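Local coordinates for protein epsin-3 (Saccharomyces cerevisiae, PDB 3ONK) that binds membranes enriched in phosphatidylinositol-3,5-bisphosphate, probably through this ENTH domain, and helps recruit clathrin to the Golgi network and endosomes for vesicle formation, at residues A[33-38]-A[71-76]. Residues are numbered along the deposited sequence; the frame is centred on the assembly and turned at random.
Sequences DQISQG and LQLLDY
Tyr76 reaches from helix 64-80 to Asp33 and Ser36 on helix 29-38, joining two members of the all-helical, superhelical ENTH fold. The pair illustrates how segments whose axes come no closer than 10.3 Å can be bridged by one long aromatic side chain beside a small methyl contact. The segments cross at -59°, and two layers of contact lie between them. In the inner layer Ile35 and Leu73 meet methyl to methyl, CD1 of Ile35 standing 4.2 Å from CD1 of Leu73. Ile35 also packs on Met12 and Ala19 of helix 11-19, whereas Leu73 rests on Ile52 of helix 42-57, so this small apolar contact links four helices. The outer layer belongs to the tyrosine. With CG anti to the backbone N (chi1 -172°), the phenol extends across to the neighbouring helix. Ser36 meets one edge of the ring, its CB near the ring plane and 4.3 Å from Tyr76 CE2. That same CE2 lies 3.7 Å from the backbone N of Asp33, which approaches the ring obliquely. His80, one turn further along helix 64-80, stacks with the tyrosine ring. Were Tyr76 replaced by an alanine, the ring and hydroxyl would be lost, which would probably open a gap beside Ser36 and leave the Asp33 carboxylate and the His80 ring without this mate. At the far end of the phenol, the carboxylate of Asp33 is turned 79° from the ring plane, and Tyr76 OH donates a weak hydrogen bond to Asp33 OD1 over 3.5 Å.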
loop_
_atom_site.group_PDB
_atom_site.type_symbol
_atom_site.label_atom_id
_atom_site.label_comp_id
_atom_site.label_asym_id
_atom_site.label_seq_id
_atom_site.Cartn_x
_atom_site.Cartn_y
_atom_site.Cartn_z
ATOM N N ASP A 33 8.804 6.368 -4.471
ATOM C CA ASP A 33 10.190 6.348 -3.990
ATOM C C ASP A 33 10.431 7.383 -2.883
ATOM O O ASP A 33 11.092 7.092 -1.886
ATOM C CB ASP A 33 11.172 6.564 -5.145
ATOM C CG ASP A 33 12.483 5.801 -4.952
ATOM O OD1 ASP A 33 12.522 4.863 -4.131
ATOM O OD2 ASP A 33 13.472 6.132 -5.632
ATOM N N GLN A 34 9.887 8.587 -3.051
ATOM C CA GLN A 34 10.014 9.622 -2.014
ATOM C C GLN A 34 9.457 9.106 -0.697
ATOM O O GLN A 34 10.047 9.295 0.369
ATOM C CB GLN A 34 9.306 10.920 -2.435
ATOM C CG GLN A 34 10.083 11.740 -3.487
ATOM C CD GLN A 34 9.289 12.930 -4.025
ATOM O OE1 GLN A 34 8.081 12.837 -4.218
ATOM N NE2 GLN A 34 9.973 14.042 -4.287
ATOM N N ILE A 35 8.311 8.435 -0.772
ATOM C CA ILE A 35 7.684 7.900 0.419
ATOM C C ILE A 35 8.518 6.752 1.002
ATOM O O ILE A 35 8.673 6.621 2.222
ATOM C CB ILE A 35 6.240 7.463 0.116
ATOM C CG1 ILE A 35 5.362 8.704 -0.129
ATOM C CG2 ILE A 35 5.701 6.656 1.254
ATOM C CD1 ILE A 35 4.104 8.418 -0.940
ATOM N N SER A 36 9.059 5.925 0.117
ATOM C CA SER A 36 9.964 4.871 0.520
ATOM C C SER A 36 11.122 5.440 1.340
ATOM O O SER A 36 11.498 4.870 2.360
ATOM C CB SER A 36 10.474 4.107 -0.711
ATOM O OG SER A 36 11.333 3.062 -0.326
ATOM N N GLN A 37 11.679 6.566 0.900
ATOM C CA GLN A 37 12.754 7.220 1.648
ATOM C C GLN A 37 12.326 7.532 3.084
ATOM O O GLN A 37 13.132 7.429 4.008
ATOM C CB GLN A 37 13.228 8.514 0.966
ATOM C CG GLN A 37 13.579 8.383 -0.504
ATOM C CD GLN A 37 14.670 7.376 -0.765
ATOM O OE1 GLN A 37 14.460 6.386 -1.467
ATOM N NE2 GLN A 37 15.850 7.622 -0.208
ATOM N N GLY A 38 11.063 7.911 3.264
ATOM C CA GLY A 38 10.547 8.251 4.571
ATOM C C GLY A 38 10.443 7.066 5.526
ATOM O O GLY A 38 10.370 7.268 6.736
ATOM N N LEU A 71 -2.844 -0.125 -1.688
ATOM C CA LEU A 71 -2.238 -1.446 -1.891
ATOM C C LEU A 71 -1.008 -1.364 -2.782
ATOM O O LEU A 71 0.044 -1.907 -2.441
ATOM C CB LEU A 71 -3.243 -2.446 -2.486
ATOM C CG LEU A 71 -4.430 -2.875 -1.600
ATOM C CD1 LEU A 71 -5.341 -3.813 -2.396
ATOM C CD2 LEU A 71 -3.960 -3.541 -0.309
ATOM N N GLN A 72 -1.159 -0.699 -3.929
ATOM C CA GLN A 72 -0.045 -0.450 -4.833
ATOM C C GLN A 72 1.133 0.181 -4.110
ATOM O O GLN A 72 2.265 -0.229 -4.306
ATOM C CB GLN A 72 -0.462 0.478 -5.977
ATOM C CG GLN A 72 -1.355 -0.143 -7.021
ATOM C CD GLN A 72 -1.747 0.850 -8.094
ATOM O OE1 GLN A 72 -2.442 1.836 -7.819
ATOM N NE2 GLN A 72 -1.303 0.599 -9.331
ATOM N N LEU A 73 0.871 1.207 -3.302
ATOM C CA LEU A 73 1.937 1.869 -2.542
ATOM C C LEU A 73 2.632 0.906 -1.583
ATOM O O LEU A 73 3.856 0.892 -1.467
ATOM C CB LEU A 73 1.375 3.046 -1.739
ATOM C CG LEU A 73 2.362 3.838 -0.878
ATOM C CD1 LEU A 73 3.588 4.311 -1.669
ATOM C CD2 LEU A 73 1.654 5.036 -0.231
ATOM N N LEU A 74 1.830 0.107 -0.892
ATOM C CA LEU A 74 2.332 -0.788 0.133
ATOM C C LEU A 74 3.156 -1.897 -0.517
ATOM O O LEU A 74 4.152 -2.361 0.042
ATOM C CB LEU A 74 1.148 -1.347 0.929
ATOM C CG LEU A 74 1.257 -1.885 2.357
ATOM C CD1 LEU A 74 1.993 -0.960 3.328
ATOM C CD2 LEU A 74 -0.155 -2.187 2.873
ATOM N N ASP A 75 2.764 -2.302 -1.719
ATOM C CA ASP A 75 3.567 -3.260 -2.459
ATOM C C ASP A 75 4.944 -2.671 -2.763
ATOM O O ASP A 75 5.983 -3.295 -2.544
ATOM C CB ASP A 75 2.874 -3.643 -3.770
ATOM C CG ASP A 75 3.613 -4.740 -4.511
ATOM O OD1 ASP A 75 3.624 -5.880 -4.011
ATOM O OD2 ASP A 75 4.213 -4.455 -5.571
ATOM N N TYR A 76 4.943 -1.456 -3.282
ATOM C CA TYR A 76 6.188 -0.798 -3.641
ATOM C C TYR A 76 7.087 -0.669 -2.410
ATOM O O TYR A 76 8.291 -0.877 -2.497
ATOM C CB TYR A 76 5.893 0.578 -4.250
ATOM C CG TYR A 76 7.107 1.272 -4.827
ATOM C CD1 TYR A 76 7.459 1.110 -6.168
ATOM C CD2 TYR A 76 7.910 2.084 -4.028
ATOM C CE1 TYR A 76 8.571 1.755 -6.694
ATOM C CE2 TYR A 76 9.025 2.722 -4.542
ATOM C CZ TYR A 76 9.353 2.554 -5.869
ATOM O OH TYR A 76 10.468 3.190 -6.371
#